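Long-range contacts in poly-beta-hydroxybuterate polymerase (PDB 5T6O), which probably acts as an acyltransferase that builds polyhydroxybutyrate without a template, this chain being its catalytic domain, with an alpha/beta hydrolase fold: residues A[48-52]-A[384-388]; A[126-131]-A[263-268]; A[141-145]-A[351-355]; A[146-150]-A[280-284]; A[275-280]-A[306-312]. The protein carries 1 engineered substitution. Residues are numbered along the deposited sequence.

Interaction 1: A[48-52]-A[384-388]; sequences NKYYI and YVKAK
Val-385, on the segment near the C-terminus, loses more surface to the contact than any other residue; it fits between Lys-49, Tyr-50 and Tyr-51. Segment 384-388 makes a tight turn, with helical angles at 384-386 and Ala-387 N bonded to Tyr-384 O at 3.1 Å, and then runs out extended. Segment 48-52 is extended at Lys-49 (phi/psi -108/170) and enters a 3-10 turn at 50-52. The CA atoms of Lys-49 and Val-385 lie 6.8 Å apart. Lys-49 reaches across with chi1 m and the rest of its chain fully trans, so that NZ donates to Val-385 O and to Ala-387 O, both at 2.8 Å. In the alpha/beta hydrolase fold this joins the loop after strand 40-43 to the chain's C-terminal tail, and Asp-228 pairs with the same ammonium while accepting from Tyr-51 OH. Val-385, chi1 p, places CG2 3.7 Å from both Tyr-50 CE2 and Tyr-51 CD2, at the edge of the Tyr-51 ring; both tyrosines have chi1 p.

Interaction 2: A[126-131]-A[263-268]; sequences STALAV and VDLASI
Residues 126-131 are regular helix, with Ala-130 N bonded to Ser-126 O at 3.0 Å, whereas 263-268 runs extended through Val-263 and Asp-264 before winding into a 3-10 turn at 265-267. The two come nearest at Ala-130 and Ile-268, whose CA atoms are 5.2 Å apart. This is close packing in the alpha/beta hydrolase fold, between helix 120-134, on the sheet, and the connection leading into strand 272-277. An Asx turn starts the 3-10 segment: Asp-264 (chi1 t) accepts at OD1 from Ala-266 N, 2.9 Å, while Asp-264 O takes Ser-267 OG at 2.6 Å. The small side chain of Ala-130 lets the loop in, its CB lying 4.0 Å from Val-263 CG1 and 3.8 Å from Asp-264 O. Ile-268 (chi1 m, chi2 t) runs back along the helix, CG1 4.1 Å from Leu-129 CB and CD1 3.3 Å from Ser-126 O. No direct hydrogen bond joins the segments; one water bridges them, donating to Ala-130 O at 2.9 Å and accepting from Asp-264 N at 2.8 Å.

Interaction 3: A[141-145]-A[351-355]; sequences ASVTL and WTAWL
This is helix-on-sheet packing in the alpha/beta hydrolase core, where two tryptophans of helix 348-358 lie against strand 140-146. The axes of helix 351-355 and strand 142-145 approach to 10.7 Å and run nearly antiparallel, at 164°; the closest CA atoms, those of Ser-142 and Leu-355, are still 8.1 Å apart, a gap that the large indoles fill. Trp-351, Trp-354 and Leu-355, spaced three and four residues apart, share one side of the helix. The strand offers Ser-142 (chi1 p) and Thr-144 (chi1 m), whose CA-to-CB bonds both point toward the helix. Trp-351, with chi1 t and chi2 58°, donates from NE1 to Thr-144 OG1 at 2.9 Å, the hydroxyl lying near the plane of the indole. Trp-354, chi1 t and chi2 94°, brings the far end of its six-membered ring up to the strand: CH2 is 3.6 Å from Ser-142 OG and 3.5 Å from Val-143 O, and CZ3 is 3.3 Å from Thr-144 OG1. Ser-142 OG has its hydrogen-bond partner on the adjacent strand, in Asn-114. Strand 140-146 runs between strands 113-118 and 272-277, and Tyr-273 of the latter meets both indoles. Helix 61-67 packs beside Trp-351 through Leu-61 and Val-65, while Val-143 points away from helix 348-358 to meet Leu-129 of helix 120-134.

Interaction 4: A[146-150]-A[280-284]; sequences LTTLL and DHIVP
Val-283, chi1 t, fits between Thr-147 and Leu-149: its CG1 is 3.7 Å from Leu-149 CD2, its CG2 3.6 Å from Thr-147 O, and its CB 3.6 Å from Thr-147 CG2. Leu-149 comes in as the m,t rotamer. Thr-147 takes left-handed backbone angles (53/52) where strand 140-146 gives out, and with chi1 m sets CG2 3.1 Å from Asp-280 OD2. Its OG1 donates to a water at 3.0 Å, which in turn donates to Asp-280 OD2 at 2.8 Å; no direct hydrogen bond crosses. The closest CA atoms are those of Thr-147 and Val-283, 6.2 Å apart. Asp-280, chi1 t, curls its OD1 back to accept from Ile-282 N and Val-283 N, both at 2.9 Å, while OD2 accepts from His-308 as well as from the water. Ile-282 packs on Val-160 of the second subunit. Asx turn and Asx motif together shape the bend ahead of Pro-284, the N-cap of helix 285-289, in loops at the C-terminal ends of adjacent strands, where alpha/beta hydrolases carry their active site.

Interaction 5: A[275-280]-A[306-312]; sequences YGSRED and SGHIAGV. With SO4 (sulfate ion), chain B.
The strongest link is between His-308 ND1 and Asp-280 OD2, a 2.8 Å hydrogen bond donated by the imidazole at 168°, with Asp-280 OD2 near the plane of the ring; both side chains have chi1 t. Next comes Glu-279 N to Ser-306 O, 2.9 Å, from within the type I turn from Ser-277 to Asp-280. A water accepts from Ser-277 OG at 2.8 Å and donates to Asp-280 OD2 at 2.8 Å and to His-308 O at 2.7 Å; a second joins Glu-279 OE2 (2.8 Å) to Ser-306 N (3.0 Å). Tyr-275 OH donates to Ser-277 OG at 2.6 Å. The axes of strand 275-277 and the weakly bonded helix at about 308-312 approach to 7.8 Å at 127°, with CA atoms 4.3 Å apart at Asp-280 and Gly-307 and 5.3 Å at Ser-277 and Gly-311. A CB on Gly-311 would collide with Ser-277 OG, and Tyr-275 CE2 packs 3.3 Å from Val-312 CG1. Farther out, Arg-278 binds a sulfate, probably from the crystallisation liquor, through NE to O3 (2.8 Å) and NH2 to O1 (2.6 Å), while Glu-164 of the second subunit accepts from the backbone of Ile-309 and Ala-310. Asp-280 after strand 272-277 and His-308 after strand 299-304 match the acid and histidine positions of the hydrolase fold, consistent with an aspartate that orients and polarises a catalytic histidine.

Overall arrangement
Interactions 2 to 5 cluster round neighbouring strands 140-146 and 272-277, while interaction 1 lies farther along the sheet, at strand 72-77. Interactions 4 and 5 share Asp-280 and one water, with centres 8 Å apart, and both reach the second subunit near the probable active site. Interactions 3 and 5 are joined by a probable hydrogen bond from Tyr-275 N to Leu-145 O. Interaction 2, centred 17 Å from interaction 3, packs on strand 140-146 through Leu-129 and Val-143. Along the chain, interaction 1 encloses the others; 4 and 5 cross inside the loop closed by 3, and 2 crosses 3 and 4 but closes before 5 opens. Ile-52 on Ile-309 ties interaction 1, with the C-terminal tail, to interaction 5.

Interaction 1: A[48-52]-A[384-388]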
# COMPACT_ATOMS: atom_id res chain seq x y z
N ASN A 48 1.44 -28.12 -6.76
CA ASN A 48 2.77 -28.64 -7.10
C ASN A 48 3.14 -29.82 -6.19
O ASN A 48 2.32 -30.29 -5.40
CB ASN A 48 3.86 -27.56 -7.05
CG ASN A 48 3.76 -26.59 -8.21
OD1 ASN A 48 3.66 -27.00 -9.38
ND2 ASN A 48 3.78 -25.32 -7.90
N LYS A 49 4.36 -30.33 -6.32
CA LYS A 49 4.74 -31.57 -5.66
C LYS A 49 5.69 -31.33 -4.49
O LYS A 49 6.21 -30.24 -4.29
CB LYS A 49 5.38 -32.53 -6.67
CG LYS A 49 4.36 -32.95 -7.75
CD LYS A 49 5.04 -33.62 -8.92
CE LYS A 49 4.01 -34.00 -9.98
NZ LYS A 49 4.68 -34.75 -11.08
N TYR A 50 5.91 -32.40 -3.72
CA TYR A 50 6.58 -32.26 -2.42
C TYR A 50 8.02 -31.80 -2.53
O TYR A 50 8.55 -31.24 -1.55
CB TYR A 50 6.54 -33.58 -1.65
CG TYR A 50 7.58 -34.60 -2.06
CD1 TYR A 50 8.89 -34.55 -1.55
CD2 TYR A 50 7.26 -35.63 -2.93
CE1 TYR A 50 9.83 -35.48 -1.93
CE2 TYR A 50 8.19 -36.57 -3.31
CZ TYR A 50 9.48 -36.49 -2.80
OH TYR A 50 10.40 -37.43 -3.17
N TYR A 51 8.68 -32.05 -3.66
CA TYR A 51 10.14 -32.03 -3.68
C TYR A 51 10.72 -30.62 -3.67
O TYR A 51 11.94 -30.48 -3.69
CB TYR A 51 10.67 -32.83 -4.87
CG TYR A 51 10.27 -32.32 -6.24
CD1 TYR A 51 11.01 -31.33 -6.88
CD2 TYR A 51 9.20 -32.89 -6.93
CE1 TYR A 51 10.67 -30.88 -8.13
CE2 TYR A 51 8.86 -32.45 -8.21
CZ TYR A 51 9.60 -31.44 -8.80
OH TYR A 51 9.27 -30.99 -10.05
N ILE A 52 9.88 -29.58 -3.61
CA ILE A 52 10.40 -28.28 -3.19
C ILE A 52 11.11 -28.42 -1.85
O ILE A 52 12.06 -27.68 -1.56
CB ILE A 52 9.28 -27.21 -3.14
CG1 ILE A 52 9.86 -25.81 -2.93
CG2 ILE A 52 8.27 -27.53 -2.02
CD1 ILE A 52 10.89 -25.41 -3.96
N TYR A 384 4.61 -42.04 -7.43
CA TYR A 384 3.54 -41.04 -7.50
C TYR A 384 4.07 -39.69 -7.95
O TYR A 384 3.46 -39.02 -8.78
CB TYR A 384 2.81 -40.87 -6.16
CG TYR A 384 1.87 -41.99 -5.76
CD1 TYR A 384 1.98 -43.26 -6.32
CD2 TYR A 384 0.87 -41.77 -4.80
CE1 TYR A 384 1.12 -44.29 -5.94
CE2 TYR A 384 -0.00 -42.79 -4.42
CZ TYR A 384 0.14 -44.05 -4.99
OH TYR A 384 -0.69 -45.07 -4.62
N VAL A 385 5.22 -39.27 -7.41
CA VAL A 385 5.72 -37.93 -7.70
C VAL A 385 6.14 -37.79 -9.17
O VAL A 385 6.24 -36.67 -9.68
CB VAL A 385 6.87 -37.56 -6.75
CG1 VAL A 385 8.10 -38.40 -7.06
CG2 VAL A 385 7.19 -36.04 -6.82
N LYS A 386 6.37 -38.91 -9.86
CA LYS A 386 6.77 -38.86 -11.27
C LYS A 386 5.59 -38.74 -12.22
O LYS A 386 5.80 -38.52 -13.42
CB LYS A 386 7.59 -40.11 -11.63
CG LYS A 386 8.86 -40.24 -10.79
CD LYS A 386 9.61 -41.56 -11.06
CE LYS A 386 10.82 -41.66 -10.13
NZ LYS A 386 11.63 -42.88 -10.34
N ALA A 387 4.36 -38.88 -11.73
CA ALA A 387 3.20 -38.87 -12.60
C ALA A 387 2.89 -37.45 -13.04
O ALA A 387 2.81 -36.53 -12.21
CB ALA A 387 1.99 -39.48 -11.88
N LYS A 388 2.71 -37.27 -14.34
CA LYS A 388 2.36 -35.96 -14.89
C LYS A 388 0.86 -35.69 -14.72
O LYS A 388 0.06 -36.61 -14.54
CB LYS A 388 2.73 -35.90 -16.37
CG LYS A 388 1.78 -36.66 -17.26

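Interaction 2: A[126-131]-A[263-268]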
# COMPACT_ATOMS: atom_id res chain seq x y z
N SER A 126 -2.94 -28.79 9.80
CA SER A 126 -3.58 -28.15 10.94
C SER A 126 -5.04 -28.57 11.06
O SER A 126 -5.54 -28.82 12.16
CB SER A 126 -3.47 -26.63 10.83
OG SER A 126 -2.10 -26.23 10.83
N THR A 127 -5.74 -28.65 9.92
CA THR A 127 -7.13 -29.12 9.95
C THR A 127 -7.20 -30.55 10.47
O THR A 127 -8.05 -30.86 11.31
CB THR A 127 -7.74 -29.01 8.55
OG1 THR A 127 -7.68 -27.64 8.12
CG2 THR A 127 -9.19 -29.50 8.54
N ALA A 128 -6.29 -31.41 10.02
CA ALA A 128 -6.29 -32.80 10.44
C ALA A 128 -6.08 -32.93 11.95
O ALA A 128 -6.76 -33.73 12.61
CB ALA A 128 -5.20 -33.58 9.70
N LEU A 129 -5.14 -32.17 12.51
CA LEU A 129 -4.91 -32.26 13.95
C LEU A 129 -6.09 -31.69 14.73
O LEU A 129 -6.43 -32.20 15.80
CB LEU A 129 -3.60 -31.55 14.31
CG LEU A 129 -2.36 -32.33 13.88
CD1 LEU A 129 -1.12 -31.48 14.06
CD2 LEU A 129 -2.22 -33.63 14.69
N ALA A 130 -6.75 -30.65 14.20
CA ALA A 130 -7.95 -30.14 14.85
C ALA A 130 -9.08 -31.18 14.80
O ALA A 130 -9.83 -31.32 15.78
CB ALA A 130 -8.39 -28.83 14.20
N VAL A 131 -9.22 -31.89 13.68
CA VAL A 131 -10.19 -32.98 13.61
C VAL A 131 -9.86 -34.05 14.63
O VAL A 131 -10.73 -34.52 15.38
CB VAL A 131 -10.25 -33.56 12.18
CG1 VAL A 131 -10.99 -34.91 12.16
CG2 VAL A 131 -10.93 -32.56 11.23
N VAL A 263 -14.27 -27.76 13.43
CA VAL A 263 -12.85 -27.43 13.37
C VAL A 263 -12.60 -26.21 14.25
O VAL A 263 -13.07 -25.11 13.95
CB VAL A 263 -12.38 -27.18 11.94
CG1 VAL A 263 -10.93 -26.69 11.94
CG2 VAL A 263 -12.52 -28.45 11.10
N ASP A 264 -11.84 -26.40 15.32
CA ASP A 264 -11.37 -25.32 16.19
C ASP A 264 -9.86 -25.43 16.24
O ASP A 264 -9.32 -26.33 16.89
CB ASP A 264 -11.98 -25.44 17.59
CG ASP A 264 -11.53 -24.33 18.54
OD1 ASP A 264 -10.62 -23.54 18.21
OD2 ASP A 264 -12.08 -24.27 19.66
N LEU A 265 -9.16 -24.53 15.53
CA LEU A 265 -7.71 -24.63 15.46
C LEU A 265 -7.06 -24.48 16.83
O LEU A 265 -5.93 -24.94 17.02
CB LEU A 265 -7.14 -23.58 14.50
CG LEU A 265 -7.50 -23.70 13.02
CD1 LEU A 265 -7.06 -22.45 12.26
CD2 LEU A 265 -6.91 -24.95 12.39
N ALA A 266 -7.73 -23.83 17.79
CA ALA A 266 -7.16 -23.73 19.13
C ALA A 266 -7.09 -25.09 19.82
O ALA A 266 -6.35 -25.22 20.80
CB ALA A 266 -7.97 -22.75 19.99
N SER A 267 -7.83 -26.09 19.34
CA SER A 267 -7.82 -27.40 19.99
C SER A 267 -6.58 -28.21 19.67
O SER A 267 -6.34 -29.23 20.33
CB SER A 267 -9.08 -28.19 19.60
OG SER A 267 -9.04 -28.57 18.23
N ILE A 268 -5.76 -27.79 18.70
CA ILE A 268 -4.52 -28.50 18.40
C ILE A 268 -3.61 -28.52 19.63
O ILE A 268 -3.09 -29.57 20.03
CB ILE A 268 -3.83 -27.87 17.18
CG1 ILE A 268 -4.73 -28.00 15.95
CG2 ILE A 268 -2.47 -28.55 16.94
CD1 ILE A 268 -4.22 -27.23 14.75
O HOH W 1 -11.61 -29.10 16.17

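Interaction 3: A[141-145]-A[351-355]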
# COMPACT_ATOMS: atom_id res chain seq x y z
N ALA A 141 3.44 -34.18 19.11
CA ALA A 141 4.19 -33.52 20.17
C ALA A 141 4.35 -32.03 19.90
O ALA A 141 4.35 -31.22 20.83
CB ALA A 141 5.57 -34.17 20.32
N SER A 142 4.48 -31.67 18.62
CA SER A 142 4.70 -30.29 18.21
C SER A 142 4.33 -30.19 16.74
O SER A 142 4.23 -31.20 16.05
CB SER A 142 6.15 -29.86 18.45
OG SER A 142 7.00 -30.35 17.43
N VAL A 143 4.14 -28.96 16.28
CA VAL A 143 3.74 -28.65 14.91
C VAL A 143 4.64 -27.54 14.40
O VAL A 143 4.87 -26.56 15.10
CB VAL A 143 2.26 -28.22 14.83
CG1 VAL A 143 1.91 -27.78 13.41
CG2 VAL A 143 1.35 -29.35 15.29
N THR A 144 5.14 -27.70 13.18
CA THR A 144 5.88 -26.65 12.48
C THR A 144 5.07 -26.23 11.27
O THR A 144 4.79 -27.05 10.38
CB THR A 144 7.27 -27.15 12.07
OG1 THR A 144 8.02 -27.50 13.24
CG2 THR A 144 8.03 -26.06 11.29
N LEU A 145 4.69 -24.96 11.21
CA LEU A 145 3.93 -24.40 10.09
C LEU A 145 4.86 -23.50 9.29
O LEU A 145 5.15 -22.37 9.70
CB LEU A 145 2.72 -23.63 10.60
CG LEU A 145 1.68 -24.46 11.35
CD1 LEU A 145 0.50 -23.56 11.79
CD2 LEU A 145 1.18 -25.62 10.48
N TRP A 351 15.17 -23.20 13.94
CA TRP A 351 14.10 -24.19 13.94
C TRP A 351 14.60 -25.57 14.39
O TRP A 351 13.93 -26.23 15.20
CB TRP A 351 13.48 -24.27 12.55
CG TRP A 351 12.51 -25.41 12.47
CD1 TRP A 351 11.42 -25.60 13.25
CD2 TRP A 351 12.56 -26.52 11.56
NE1 TRP A 351 10.78 -26.77 12.90
CE2 TRP A 351 11.46 -27.35 11.85
CE3 TRP A 351 13.43 -26.90 10.53
CZ2 TRP A 351 11.21 -28.54 11.17
CZ3 TRP A 351 13.17 -28.08 9.84
CH2 TRP A 351 12.07 -28.88 10.16
N THR A 352 15.74 -26.04 13.87
CA THR A 352 16.14 -27.40 14.23
C THR A 352 16.48 -27.50 15.71
O THR A 352 16.24 -28.55 16.33
CB THR A 352 17.32 -27.90 13.39
OG1 THR A 352 18.47 -27.09 13.64
CG2 THR A 352 16.99 -27.86 11.90
N ALA A 353 17.02 -26.43 16.30
CA ALA A 353 17.24 -26.42 17.74
C ALA A 353 15.92 -26.48 18.49
O ALA A 353 15.80 -27.20 19.49
CB ALA A 353 18.06 -25.19 18.15
N TRP A 354 14.92 -25.73 18.03
CA TRP A 354 13.58 -25.82 18.60
C TRP A 354 13.02 -27.23 18.44
O TRP A 354 12.48 -27.80 19.40
CB TRP A 354 12.67 -24.78 17.95
CG TRP A 354 11.20 -24.83 18.37
CD1 TRP A 354 10.60 -24.10 19.36
CD2 TRP A 354 10.16 -25.62 17.77
NE1 TRP A 354 9.25 -24.41 19.42
CE2 TRP A 354 8.96 -25.34 18.46
CE3 TRP A 354 10.14 -26.55 16.73
CZ2 TRP A 354 7.75 -25.96 18.14
CZ3 TRP A 354 8.92 -27.16 16.40
CH2 TRP A 354 7.75 -26.86 17.12
N LEU A 355 13.19 -27.82 17.25
CA LEU A 355 12.64 -29.15 17.01
C LEU A 355 13.33 -30.20 17.87
O LEU A 355 12.68 -31.13 18.36
CB LEU A 355 12.78 -29.51 15.53
CG LEU A 355 12.17 -30.84 15.10
CD1 LEU A 355 10.65 -30.77 15.16
CD2 LEU A 355 12.64 -31.19 13.71

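Interaction 4: A[146-150]-A[280-284]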
# COMPACT_ATOMS: atom_id res chain seq x y z
N LEU A 146 5.35 -23.99 8.15
CA LEU A 146 6.16 -23.18 7.26
C LEU A 146 5.26 -22.51 6.23
O LEU A 146 4.57 -23.20 5.46
CB LEU A 146 7.22 -24.04 6.56
CG LEU A 146 8.15 -24.85 7.46
CD1 LEU A 146 9.21 -25.54 6.58
CD2 LEU A 146 8.83 -23.97 8.51
N THR A 147 5.24 -21.17 6.23
CA THR A 147 4.58 -20.42 5.16
C THR A 147 3.14 -20.88 4.97
O THR A 147 2.70 -21.20 3.86
CB THR A 147 5.40 -20.56 3.88
OG1 THR A 147 6.76 -20.29 4.20
CG2 THR A 147 4.97 -19.57 2.82
N THR A 148 2.39 -20.92 6.07
CA THR A 148 1.05 -21.52 6.08
C THR A 148 -0.01 -20.46 6.28
O THR A 148 0.10 -19.62 7.18
CB THR A 148 0.97 -22.56 7.20
OG1 THR A 148 1.87 -23.63 6.92
CG2 THR A 148 -0.47 -23.09 7.38
N LEU A 149 -1.06 -20.50 5.46
CA LEU A 149 -2.23 -19.66 5.69
C LEU A 149 -3.23 -20.43 6.55
O LEU A 149 -3.63 -21.55 6.20
CB LEU A 149 -2.88 -19.25 4.36
CG LEU A 149 -2.07 -18.27 3.53
CD1 LEU A 149 -2.69 -18.11 2.12
CD2 LEU A 149 -1.98 -16.92 4.24
N LEU A 150 -3.60 -19.85 7.69
CA LEU A 150 -4.77 -20.26 8.44
C LEU A 150 -5.83 -19.16 8.45
O LEU A 150 -7.02 -19.44 8.23
CB LEU A 150 -4.38 -20.62 9.89
CG LEU A 150 -3.38 -21.77 10.06
CD1 LEU A 150 -3.09 -21.99 11.54
CD2 LEU A 150 -3.86 -23.05 9.37
N ASP A 280 7.41 -12.46 0.88
CA ASP A 280 6.51 -13.46 0.32
C ASP A 280 5.18 -12.80 -0.01
O ASP A 280 4.51 -12.29 0.90
CB ASP A 280 6.35 -14.60 1.33
CG ASP A 280 5.63 -15.81 0.77
OD1 ASP A 280 4.95 -15.71 -0.28
OD2 ASP A 280 5.74 -16.88 1.41
N HIS A 281 4.78 -12.81 -1.28
CA HIS A 281 3.50 -12.24 -1.68
C HIS A 281 2.49 -13.31 -2.08
O HIS A 281 1.40 -12.98 -2.53
CB HIS A 281 3.70 -11.24 -2.81
CG HIS A 281 4.56 -10.09 -2.40
ND1 HIS A 281 4.22 -9.25 -1.36
CD2 HIS A 281 5.78 -9.69 -2.82
CE1 HIS A 281 5.17 -8.35 -1.19
NE2 HIS A 281 6.14 -8.60 -2.06
N ILE A 282 2.85 -14.57 -1.91
CA ILE A 282 1.91 -15.67 -2.04
C ILE A 282 1.27 -16.00 -0.69
O ILE A 282 0.05 -16.15 -0.58
CB ILE A 282 2.64 -16.89 -2.65
CG1 ILE A 282 3.05 -16.56 -4.08
CG2 ILE A 282 1.78 -18.13 -2.61
CD1 ILE A 282 3.90 -17.61 -4.72
N VAL A 283 2.09 -16.06 0.35
CA VAL A 283 1.66 -16.12 1.74
C VAL A 283 2.25 -14.90 2.42
O VAL A 283 3.39 -14.96 2.91
CB VAL A 283 2.11 -17.43 2.41
CG1 VAL A 283 1.69 -17.49 3.87
CG2 VAL A 283 1.57 -18.66 1.65
N PRO A 284 1.55 -13.76 2.47
CA PRO A 284 2.10 -12.58 3.15
C PRO A 284 2.57 -12.93 4.55
O PRO A 284 1.92 -13.69 5.27
CB PRO A 284 0.91 -11.60 3.19
CG PRO A 284 0.10 -11.98 1.96
CD PRO A 284 0.22 -13.49 1.87
O HOH W 2 7.99 -18.29 2.38

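Interaction 5: A[275-280]-A[306-312]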
# COMPACT_ATOMS: atom_id res chain seq x y z
N TYR A 275 6.49 -19.99 10.78
CA TYR A 275 7.52 -19.36 9.96
C TYR A 275 6.86 -18.63 8.79
O TYR A 275 5.93 -19.13 8.16
CB TYR A 275 8.55 -20.40 9.41
CG TYR A 275 9.41 -19.73 8.38
CD1 TYR A 275 10.52 -18.99 8.76
CD2 TYR A 275 9.06 -19.76 7.03
CE1 TYR A 275 11.27 -18.31 7.82
CE2 TYR A 275 9.81 -19.08 6.09
CZ TYR A 275 10.90 -18.35 6.50
OH TYR A 275 11.62 -17.66 5.56
N GLY A 276 7.39 -17.45 8.47
CA GLY A 276 7.02 -16.78 7.23
C GLY A 276 8.21 -16.04 6.66
O GLY A 276 9.21 -15.82 7.34
N SER A 277 8.09 -15.66 5.38
CA SER A 277 9.15 -14.94 4.68
C SER A 277 8.72 -13.50 4.38
O SER A 277 7.59 -13.26 3.95
CB SER A 277 9.53 -15.66 3.38
OG SER A 277 10.07 -16.95 3.63
N ARG A 278 9.64 -12.56 4.58
CA ARG A 278 9.23 -11.15 4.62
C ARG A 278 8.72 -10.64 3.27
O ARG A 278 7.78 -9.84 3.22
CB ARG A 278 10.38 -10.28 5.10
CG ARG A 278 9.92 -8.85 5.25
CD ARG A 278 10.87 -8.04 6.07
NE ARG A 278 10.37 -6.69 6.22
CZ ARG A 278 11.08 -5.71 6.73
NH1 ARG A 278 12.32 -5.95 7.14
NH2 ARG A 278 10.56 -4.49 6.83
N GLU A 279 9.36 -11.03 2.16
CA GLU A 279 8.94 -10.55 0.84
C GLU A 279 8.01 -11.54 0.14
O GLU A 279 7.86 -11.48 -1.09
CB GLU A 279 10.15 -10.27 -0.05
CG GLU A 279 11.30 -9.52 0.63
CD GLU A 279 10.94 -8.17 1.23
OE1 GLU A 279 9.97 -7.52 0.79
OE2 GLU A 279 11.67 -7.75 2.16
N ASP A 280 7.41 -12.46 0.88
CA ASP A 280 6.51 -13.46 0.32
C ASP A 280 5.18 -12.80 -0.01
O ASP A 280 4.51 -12.29 0.90
CB ASP A 280 6.35 -14.60 1.33
CG ASP A 280 5.63 -15.81 0.77
OD1 ASP A 280 4.95 -15.71 -0.28
OD2 ASP A 280 5.74 -16.88 1.41
N SER A 306 13.49 -12.40 2.37
CA SER A 306 13.30 -12.72 0.95
C SER A 306 11.94 -13.36 0.65
O SER A 306 11.00 -13.26 1.46
CB SER A 306 14.44 -13.61 0.42
OG SER A 306 14.51 -13.54 -1.00
N GLY A 307 11.81 -13.97 -0.53
CA GLY A 307 10.52 -14.31 -1.11
C GLY A 307 9.98 -15.66 -0.66
O GLY A 307 10.48 -16.31 0.27
N HIS A 308 8.93 -16.10 -1.37
CA HIS A 308 8.18 -17.30 -1.00
C HIS A 308 9.08 -18.52 -0.89
O HIS A 308 9.09 -19.22 0.14
CB HIS A 308 7.07 -17.53 -2.04
CG HIS A 308 6.19 -18.72 -1.76
ND1 HIS A 308 5.44 -18.84 -0.61
CD2 HIS A 308 5.93 -19.82 -2.50
CE1 HIS A 308 4.76 -19.98 -0.65
NE2 HIS A 308 5.05 -20.59 -1.79
N ILE A 309 9.84 -18.82 -1.94
CA ILE A 309 10.72 -20.00 -1.90
C ILE A 309 12.12 -19.62 -1.43
O ILE A 309 12.71 -20.33 -0.62
CB ILE A 309 10.77 -20.70 -3.27
CG1 ILE A 309 9.38 -21.22 -3.66
CG2 ILE A 309 11.79 -21.85 -3.23
CD1 ILE A 309 8.79 -22.20 -2.67
N ALA A 310 12.67 -18.51 -1.93
CA ALA A 310 14.01 -18.12 -1.51
C ALA A 310 14.12 -18.01 0.01
O ALA A 310 15.15 -18.35 0.59
CB ALA A 310 14.41 -16.79 -2.17
N GLY A 311 13.05 -17.55 0.67
CA GLY A 311 13.13 -17.37 2.11
C GLY A 311 13.08 -18.69 2.87
O GLY A 311 13.80 -18.87 3.86
N VAL A 312 12.23 -19.62 2.44
CA VAL A 312 12.12 -20.89 3.14
C VAL A 312 13.31 -21.78 2.83
O VAL A 312 13.88 -22.41 3.73
CB VAL A 312 10.78 -21.60 2.80
CG1 VAL A 312 9.64 -20.77 3.27
CG2 VAL A 312 10.64 -21.86 1.31
S SO4 B . 7.11 -4.90 5.74
O1 SO4 B . 7.93 -4.22 6.73
O2 SO4 B . 6.64 -3.92 4.77
O3 SO4 B . 7.89 -5.92 5.05
O4 SO4 B . 5.96 -5.52 6.42
O HOH W 2 7.99 -18.29 2.38
O HOH W 3 13.58 -9.50 3.22